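Local structure of enoyl-CoA hydratase/isomerase family protein (Pseudomonas syringae pv. tomato, 3OT6) at residues 139-151 with 213-227. The protein probably acts on acyl-CoA thioesters as a hydratase or isomerase of the crotonase-like superfamily. Numbering follows the deposited sequence.
Sequences MHHAGIELARDRL and RKGLLDTLDAAIEQD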
HETATM    1  N   MSE A 139     -15.469   7.346  -3.536  1.00 25.33           N
HETATM    2  CA  MSE A 139     -14.192   6.772  -3.868  1.00 23.03           C
HETATM    3  C   MSE A 139     -13.709   7.367  -5.209  1.00 22.48           C
HETATM    4  O   MSE A 139     -14.514   7.560  -6.154  1.00 20.33           O
HETATM    5  CB  MSE A 139     -14.274   5.251  -3.926  1.00 23.10           C
HETATM    6  CG  MSE A 139     -12.887   4.506  -4.112  1.00 21.88           C
HETATM    7 SE   MSE A 139     -11.967   4.657  -2.448  1.00 24.07          SE
HETATM    8  CE  MSE A 139     -12.854   3.184  -1.473  1.00 18.55           C
ATOM      9  N   HIS A 140     -12.404   7.669  -5.244  1.00 21.08           N
ATOM     10  CA  HIS A 140     -11.738   8.134  -6.433  1.00 21.93           C
ATOM     11  C   HIS A 140     -11.469   6.992  -7.416  1.00 22.26           C
ATOM     12  O   HIS A 140     -11.402   5.823  -7.032  1.00 23.18           O
ATOM     13  CB  HIS A 140     -10.443   8.876  -6.049  1.00 22.42           C
ATOM     14  CG  HIS A 140      -9.468   8.078  -5.218  1.00 22.89           C
ATOM     15  ND1 HIS A 140      -9.841   7.306  -4.139  1.00 24.78           N
ATOM     16  CD2 HIS A 140      -8.117   7.987  -5.281  1.00 23.71           C
ATOM     17  CE1 HIS A 140      -8.770   6.777  -3.573  1.00 21.09           C
ATOM     18  NE2 HIS A 140      -7.710   7.165  -4.259  1.00 19.86           N
ATOM     19  N   HIS A 141     -11.332   7.320  -8.694  1.00 21.99           N
ATOM     20  CA  HIS A 141     -11.012   6.319  -9.693  1.00 21.44           C
ATOM     21  C   HIS A 141      -9.779   5.462  -9.358  1.00 21.43           C
ATOM     22  O   HIS A 141      -9.842   4.238  -9.428  1.00 22.80           O
ATOM     23  CB  HIS A 141     -10.914   6.931 -11.080  1.00 21.26           C
ATOM     24  CG  HIS A 141     -12.228   7.305 -11.667  1.00 22.54           C
ATOM     25  ND1 HIS A 141     -13.180   6.368 -12.022  1.00 24.79           N
ATOM     26  CD2 HIS A 141     -12.770   8.515 -11.949  1.00 22.58           C
ATOM     27  CE1 HIS A 141     -14.235   6.987 -12.531  1.00 23.39           C
ATOM     28  NE2 HIS A 141     -14.010   8.286 -12.500  1.00 20.15           N
ATOM     29  N   ALA A 142      -8.680   6.076  -8.967  1.00 21.28           N
ATOM     30  CA  ALA A 142      -7.492   5.321  -8.633  1.00 20.60           C
ATOM     31  C   ALA A 142      -7.784   4.216  -7.614  1.00 20.38           C
ATOM     32  O   ALA A 142      -7.357   3.073  -7.803  1.00 20.72           O
ATOM     33  CB  ALA A 142      -6.392   6.248  -8.130  1.00 20.74           C
ATOM     34  N   GLY A 143      -8.514   4.533  -6.537  1.00 19.95           N
ATOM     35  CA  GLY A 143      -8.758   3.561  -5.498  1.00 17.48           C
ATOM     36  C   GLY A 143      -9.696   2.477  -6.017  1.00 19.10           C
ATOM     37  O   GLY A 143      -9.535   1.264  -5.738  1.00 19.58           O
ATOM     38  N   ILE A 144     -10.708   2.878  -6.765  1.00 19.57           N
ATOM     39  CA  ILE A 144     -11.646   1.897  -7.287  1.00 20.44           C
ATOM     40  C   ILE A 144     -10.834   0.891  -8.081  1.00 21.51           C
ATOM     41  O   ILE A 144     -10.990  -0.321  -7.907  1.00 21.44           O
ATOM     42  CB  ILE A 144     -12.663   2.553  -8.209  1.00 21.19           C
ATOM     43  CG1 ILE A 144     -13.685   3.381  -7.369  1.00 20.97           C
ATOM     44  CG2 ILE A 144     -13.261   1.503  -9.119  1.00 17.36           C
ATOM     45  CD1 ILE A 144     -14.533   4.362  -8.180  1.00 22.05           C
ATOM     46  N   GLU A 145      -9.942   1.425  -8.920  1.00 21.51           N
ATOM     47  CA  GLU A 145      -9.182   0.626  -9.869  1.00 22.08           C
ATOM     48  C   GLU A 145      -8.088  -0.249  -9.205  1.00 21.50           C
ATOM     49  O   GLU A 145      -7.881  -1.409  -9.620  1.00 21.34           O
ATOM     50  CB  GLU A 145      -8.639   1.499 -11.018  1.00 23.29           C
ATOM     51  CG  GLU A 145      -9.748   2.074 -11.996  1.00 24.21           C
ATOM     52  CD  GLU A 145     -10.811   1.037 -12.421  1.00 30.52           C
ATOM     53  OE1 GLU A 145     -10.464  -0.147 -12.590  1.00 29.89           O
ATOM     54  OE2 GLU A 145     -12.027   1.399 -12.567  1.00 34.95           O
ATOM     55  N   LEU A 146      -7.458   0.250  -8.137  1.00 19.71           N
ATOM     56  CA  LEU A 146      -6.572  -0.602  -7.342  1.00 17.74           C
ATOM     57  C   LEU A 146      -7.354  -1.713  -6.699  1.00 18.00           C
ATOM     58  O   LEU A 146      -6.881  -2.832  -6.603  1.00 17.71           O
ATOM     59  CB  LEU A 146      -5.885   0.193  -6.245  1.00 17.86           C
ATOM     60  CG  LEU A 146      -4.856   1.282  -6.653  1.00 17.48           C
ATOM     61  CD1 LEU A 146      -4.492   2.144  -5.431  1.00 16.80           C
ATOM     62  CD2 LEU A 146      -3.632   0.658  -7.189  1.00 14.88           C
ATOM     63  N   ALA A 147      -8.566  -1.436  -6.241  1.00 19.10           N
ATOM     64  CA  ALA A 147      -9.341  -2.479  -5.552  1.00 19.37           C
ATOM     65  C   ALA A 147      -9.871  -3.484  -6.557  1.00 19.90           C
ATOM     66  O   ALA A 147      -9.824  -4.693  -6.342  1.00 19.99           O
ATOM     67  CB  ALA A 147     -10.426  -1.894  -4.762  1.00 19.25           C
ATOM     68  N   ARG A 148     -10.265  -2.983  -7.717  1.00 20.74           N
ATOM     69  CA  ARG A 148     -10.855  -3.838  -8.721  1.00 20.42           C
ATOM     70  C   ARG A 148      -9.879  -4.889  -9.150  1.00 21.59           C
ATOM     71  O   ARG A 148     -10.256  -6.021  -9.419  1.00 22.07           O
ATOM     72  CB  ARG A 148     -11.321  -3.030  -9.930  1.00 19.29           C
ATOM     73  CG  ARG A 148     -12.278  -3.862 -10.812  1.00 19.28           C
ATOM     74  CD  ARG A 148     -12.593  -3.244 -12.188  1.00 19.94           C
ATOM     75  NE  ARG A 148     -12.966  -1.819 -12.155  1.00 19.64           N
ATOM     76  CZ  ARG A 148     -14.212  -1.402 -11.940  1.00 24.81           C
ATOM     77  NH1 ARG A 148     -15.230  -2.321 -11.751  1.00 17.57           N
ATOM     78  NH2 ARG A 148     -14.429  -0.069 -11.925  1.00 19.63           N
ATOM     79  N   ASP A 149      -8.614  -4.512  -9.221  1.00 22.06           N
ATOM     80  CA  ASP A 149      -7.643  -5.349  -9.841  1.00 22.45           C
ATOM     81  C   ASP A 149      -7.193  -6.422  -8.896  1.00 22.14           C
ATOM     82  O   ASP A 149      -6.745  -7.456  -9.374  1.00 23.92           O
ATOM     83  CB  ASP A 149      -6.411  -4.530 -10.343  1.00 23.67           C
ATOM     84  CG  ASP A 149      -5.552  -5.335 -11.331  1.00 25.87           C
ATOM     85  OD1 ASP A 149      -6.092  -5.661 -12.428  1.00 27.35           O
ATOM     86  OD2 ASP A 149      -4.395  -5.707 -10.997  1.00 25.36           O
ATOM     87  N   ARG A 150      -7.283  -6.203  -7.577  1.00 20.41           N
ATOM     88  CA  ARG A 150      -6.747  -7.180  -6.616  1.00 19.68           C
ATOM     89  C   ARG A 150      -7.802  -7.950  -5.781  1.00 19.73           C
ATOM     90  O   ARG A 150      -7.526  -9.061  -5.291  1.00 19.52           O
ATOM     91  CB  ARG A 150      -5.758  -6.513  -5.604  1.00 19.41           C
ATOM     92  CG  ARG A 150      -4.900  -7.567  -4.781  1.00 21.08           C
ATOM     93  CD  ARG A 150      -3.840  -8.334  -5.680  1.00 17.05           C
ATOM     94  NE  ARG A 150      -2.922  -7.324  -6.184  1.00 19.47           N
ATOM     95  CZ  ARG A 150      -1.705  -7.074  -5.705  1.00 18.62           C
ATOM     96  NH1 ARG A 150      -1.156  -7.815  -4.753  1.00 18.17           N
ATOM     97  NH2 ARG A 150      -1.025  -6.072  -6.210  1.00 19.42           N
ATOM     98  N   LEU A 151      -8.945  -7.323  -5.523  1.00 18.72           N
ATOM     99  CA  LEU A 151      -9.894  -7.884  -4.582  1.00 19.48           C
ATOM    100  C   LEU A 151     -10.757  -8.959  -5.250  1.00 20.59           C
ATOM    101  O   LEU A 151     -11.051  -8.871  -6.455  1.00 20.69           O
ATOM    102  CB  LEU A 151     -10.775  -6.791  -4.004  1.00 18.70           C
ATOM    103  CG  LEU A 151      -9.999  -5.817  -3.112  1.00 19.82           C
ATOM    104  CD1 LEU A 151     -10.994  -4.880  -2.479  1.00 17.40           C
ATOM    105  CD2 LEU A 151      -9.042  -6.460  -2.011  1.00 20.26           C
ATOM    106  N   ARG A 213       1.032  -5.884 -15.980  1.00 22.24           N
ATOM    107  CA  ARG A 213       0.362  -4.795 -15.298  1.00 21.30           C
ATOM    108  C   ARG A 213       0.083  -3.596 -16.165  1.00 21.52           C
ATOM    109  O   ARG A 213      -0.493  -2.624 -15.686  1.00 22.33           O
ATOM    110  CB  ARG A 213       1.143  -4.382 -14.064  1.00 20.42           C
ATOM    111  CG  ARG A 213       0.916  -5.348 -12.873  1.00 20.76           C
ATOM    112  CD  ARG A 213       1.467  -4.784 -11.586  1.00 18.26           C
ATOM    113  NE  ARG A 213       1.306  -5.700 -10.472  1.00 19.64           N
ATOM    114  CZ  ARG A 213       2.176  -5.810  -9.466  1.00 17.01           C
ATOM    115  NH1 ARG A 213       3.267  -5.088  -9.442  1.00 16.24           N
ATOM    116  NH2 ARG A 213       1.979  -6.662  -8.505  1.00 12.81           N
ATOM    117  N   LYS A 214       0.411  -3.681 -17.450  1.00 22.36           N
ATOM    118  CA  LYS A 214       0.302  -2.543 -18.367  1.00 22.84           C
ATOM    119  C   LYS A 214      -1.061  -1.922 -18.352  1.00 22.83           C
ATOM    120  O   LYS A 214      -1.154  -0.718 -18.164  1.00 24.22           O
ATOM    121  CB  LYS A 214       0.679  -2.905 -19.814  1.00 22.65           C
ATOM    122  CG  LYS A 214       0.437  -1.711 -20.744  1.00 26.97           C
ATOM    123  CD  LYS A 214       0.945  -1.907 -22.203  1.00 38.40           C
ATOM    124  CE  LYS A 214       0.501  -0.707 -23.142  1.00 40.85           C
ATOM    125  NZ  LYS A 214       0.822   0.602 -22.437  1.00 42.46           N
ATOM    126  N   GLY A 215      -2.111  -2.725 -18.557  1.00 23.21           N
ATOM    127  CA  GLY A 215      -3.507  -2.294 -18.408  1.00 23.79           C
ATOM    128  C   GLY A 215      -3.758  -1.530 -17.104  1.00 25.05           C
ATOM    129  O   GLY A 215      -4.320  -0.411 -17.131  1.00 26.35           O
ATOM    130  N   LEU A 216      -3.270  -2.065 -15.978  1.00 24.22           N
ATOM    131  CA  LEU A 216      -3.546  -1.489 -14.701  1.00 23.85           C
ATOM    132  C   LEU A 216      -2.803  -0.169 -14.632  1.00 25.11           C
ATOM    133  O   LEU A 216      -3.383   0.864 -14.193  1.00 25.83           O
ATOM    134  CB  LEU A 216      -3.146  -2.432 -13.582  1.00 23.75           C
ATOM    135  CG  LEU A 216      -3.119  -1.929 -12.119  1.00 23.10           C
ATOM    136  CD1 LEU A 216      -4.515  -1.476 -11.628  1.00 20.64           C
ATOM    137  CD2 LEU A 216      -2.554  -2.974 -11.169  1.00 17.93           C
ATOM    138  N   LEU A 217      -1.554  -0.173 -15.094  1.00 24.30           N
ATOM    139  CA  LEU A 217      -0.712   1.047 -15.044  1.00 23.87           C
ATOM    140  C   LEU A 217      -1.279   2.162 -15.934  1.00 23.48           C
ATOM    141  O   LEU A 217      -1.370   3.278 -15.521  1.00 23.43           O
ATOM    142  CB  LEU A 217       0.743   0.725 -15.406  1.00 21.96           C
ATOM    143  CG  LEU A 217       1.782   0.295 -14.343  1.00 25.48           C
ATOM    144  CD1 LEU A 217       1.310   0.099 -12.885  1.00 22.16           C
ATOM    145  CD2 LEU A 217       2.714  -0.839 -14.769  1.00 16.48           C
ATOM    146  N   ASP A 218      -1.699   1.867 -17.152  1.00 24.06           N
ATOM    147  CA  ASP A 218      -2.304   2.921 -17.963  1.00 25.20           C
ATOM    148  C   ASP A 218      -3.572   3.454 -17.337  1.00 25.04           C
ATOM    149  O   ASP A 218      -3.751   4.655 -17.283  1.00 26.77           O
ATOM    150  CB  ASP A 218      -2.541   2.451 -19.416  1.00 25.00           C
ATOM    151  CG  ASP A 218      -1.228   2.096 -20.115  1.00 29.45           C
ATOM    152  OD1 ASP A 218      -0.124   2.545 -19.611  1.00 32.62           O
ATOM    153  OD2 ASP A 218      -1.300   1.366 -21.138  1.00 29.88           O
ATOM    154  N   THR A 219      -4.438   2.554 -16.880  1.00 24.56           N
ATOM    155  CA  THR A 219      -5.650   2.875 -16.175  1.00 24.33           C
ATOM    156  C   THR A 219      -5.436   3.765 -14.939  1.00 25.45           C
ATOM    157  O   THR A 219      -6.234   4.695 -14.681  1.00 26.03           O
ATOM    158  CB  THR A 219      -6.358   1.593 -15.724  1.00 24.23           C
ATOM    159  OG1 THR A 219      -6.717   0.835 -16.871  1.00 22.11           O
ATOM    160  CG2 THR A 219      -7.610   1.923 -14.922  1.00 22.54           C
ATOM    161  N   LEU A 220      -4.408   3.466 -14.155  1.00 25.34           N
ATOM    162  CA  LEU A 220      -4.051   4.315 -13.032  1.00 26.16           C
ATOM    163  C   LEU A 220      -3.600   5.713 -13.503  1.00 27.39           C
ATOM    164  O   LEU A 220      -3.956   6.688 -12.843  1.00 28.17           O
ATOM    165  CB  LEU A 220      -2.985   3.665 -12.121  1.00 25.31           C
ATOM    166  CG  LEU A 220      -3.450   2.525 -11.197  1.00 27.76           C
ATOM    167  CD1 LEU A 220      -2.247   1.746 -10.542  1.00 24.88           C
ATOM    168  CD2 LEU A 220      -4.411   3.056 -10.141  1.00 28.30           C
ATOM    169  N   ASP A 221      -2.812   5.819 -14.586  1.00 27.62           N
ATOM    170  CA  ASP A 221      -2.407   7.134 -15.110  1.00 29.71           C
ATOM    171  C   ASP A 221      -3.658   7.984 -15.551  1.00 29.95           C
ATOM    172  O   ASP A 221      -3.741   9.157 -15.219  1.00 31.04           O
ATOM    173  CB  ASP A 221      -1.354   7.020 -16.256  1.00 29.45           C
ATOM    174  CG  ASP A 221      -0.024   6.433 -15.783  1.00 34.87           C
ATOM    175  OD1 ASP A 221       0.267   6.395 -14.564  1.00 40.10           O
ATOM    176  OD2 ASP A 221       0.748   5.930 -16.627  1.00 41.94           O
ATOM    177  N   ALA A 222      -4.596   7.379 -16.289  1.00 29.16           N
ATOM    178  CA  ALA A 222      -5.822   8.025 -16.691  1.00 29.30           C
ATOM    179  C   ALA A 222      -6.599   8.450 -15.448  1.00 29.41           C
ATOM    180  O   ALA A 222      -7.036   9.587 -15.365  1.00 31.28           O
ATOM    181  CB  ALA A 222      -6.690   7.101 -17.593  1.00 28.00           C
ATOM    182  N   ALA A 223      -6.721   7.549 -14.476  1.00 28.99           N
ATOM    183  CA  ALA A 223      -7.455   7.769 -13.223  1.00 27.79           C
ATOM    184  C   ALA A 223      -6.881   8.918 -12.447  1.00 27.71           C
ATOM    185  O   ALA A 223      -7.617   9.742 -11.934  1.00 27.25           O
ATOM    186  CB  ALA A 223      -7.436   6.506 -12.348  1.00 26.74           C
ATOM    187  N   ILE A 224      -5.552   8.956 -12.325  1.00 28.81           N
ATOM    188  CA  ILE A 224      -4.882   9.997 -11.508  1.00 28.99           C
ATOM    189  C   ILE A 224      -5.321  11.373 -12.071  1.00 30.22           C
ATOM    190  O   ILE A 224      -5.641  12.281 -11.310  1.00 29.76           O
ATOM    191  CB  ILE A 224      -3.342   9.810 -11.462  1.00 27.35           C
ATOM    192  CG1 ILE A 224      -2.963   8.649 -10.538  1.00 26.91           C
ATOM    193  CG2 ILE A 224      -2.589  11.112 -11.124  1.00 25.02           C
ATOM    194  CD1 ILE A 224      -1.448   8.234 -10.704  1.00 24.70           C
ATOM    195  N   GLU A 225      -5.402  11.463 -13.398  1.00 31.76           N
ATOM    196  CA  GLU A 225      -5.783  12.695 -14.083  1.00 34.58           C
ATOM    197  C   GLU A 225      -7.258  13.014 -13.956  1.00 33.54           C
ATOM    198  O   GLU A 225      -7.596  14.118 -13.628  1.00 33.82           O
ATOM    199  CB  GLU A 225      -5.369  12.661 -15.561  1.00 35.97           C
ATOM    200  CG  GLU A 225      -4.542  13.912 -15.886  1.00 44.35           C
ATOM    201  CD  GLU A 225      -3.227  13.979 -15.047  1.00 53.47           C
ATOM    202  OE1 GLU A 225      -3.101  14.905 -14.169  1.00 56.66           O
ATOM    203  OE2 GLU A 225      -2.349  13.079 -15.250  1.00 55.14           O
ATOM    204  N   GLN A 226      -8.120  12.032 -14.198  1.00 33.24           N
ATOM    205  CA  GLN A 226      -9.525  12.163 -13.903  1.00 33.63           C
ATOM    206  C   GLN A 226      -9.828  12.579 -12.462  1.00 31.70           C
ATOM    207  O   GLN A 226     -10.773  13.292 -12.248  1.00 30.40           O
ATOM    208  CB  GLN A 226     -10.261  10.872 -14.236  1.00 34.10           C
ATOM    209  CG  GLN A 226     -10.734  10.853 -15.651  1.00 43.39           C
ATOM    210  CD  GLN A 226     -11.869  11.913 -15.885  1.00 54.39           C
ATOM    211  OE1 GLN A 226     -13.003  11.822 -15.312  1.00 56.36           O
ATOM    212  NE2 GLN A 226     -11.553  12.926 -16.707  1.00 55.04           N
ATOM    213  N   ASP A 227      -9.047  12.108 -11.497  1.00 30.99           N
ATOM    214  CA  ASP A 227      -9.299  12.355 -10.106  1.00 31.80           C
ATOM    215  C   ASP A 227      -8.911  13.782  -9.760  1.00 33.37           C
ATOM    216  O   ASP A 227      -9.603  14.436  -8.985  1.00 32.76           O
ATOM    217  CB  ASP A 227      -8.544  11.354  -9.202  1.00 31.76           C
ATOM    218  CG  ASP A 227      -9.219   9.968  -9.132  1.00 31.43           C
ATOM    219  OD1 ASP A 227     -10.431   9.872  -9.413  1.00 32.60           O
ATOM    220  OD2 ASP A 227      -8.547   8.967  -8.783  1.00 26.73           O
TER
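D227 holds the first turn of helix 141-150 by two backbone N-H groups at its start, a worked example of how a carboxylate from a neighbouring helix can satisfy a helix N-terminus. OD1 of D227 accepts from H141 N at 2.8 Å over a bent path (141°), while OD2 takes A142 N at 2.9 Å almost straight (177°); each oxygen uses its syn lone pair. H140, at the N-cap position, brings its CB to 3.3 Å from OD2 of D227, and its imidazole lies over G143 N.

In this crotonase-like fold the short helix runs antiparallel to part of the long C-terminal helix 202-230, their axes 8.6 Å apart at closest approach. The small CB of A223 lets the backbones come near, sitting 3.6 Å from A142 N. Further along, CD2 of L146 meets CD1 of L220 at 3.8 Å, the side chains crossing at about a right angle, and E145 lays its CG against CG2 of T219. R148 grips the E145 carboxylate side-on through NE and NH2, a salt bridge within the helix. With CG anti to the backbone N (chi1 169°), L216 sets CD1 against CB of D149. Beyond, R150 bonds A116 O, and neighbouring R213 L91 O and D117.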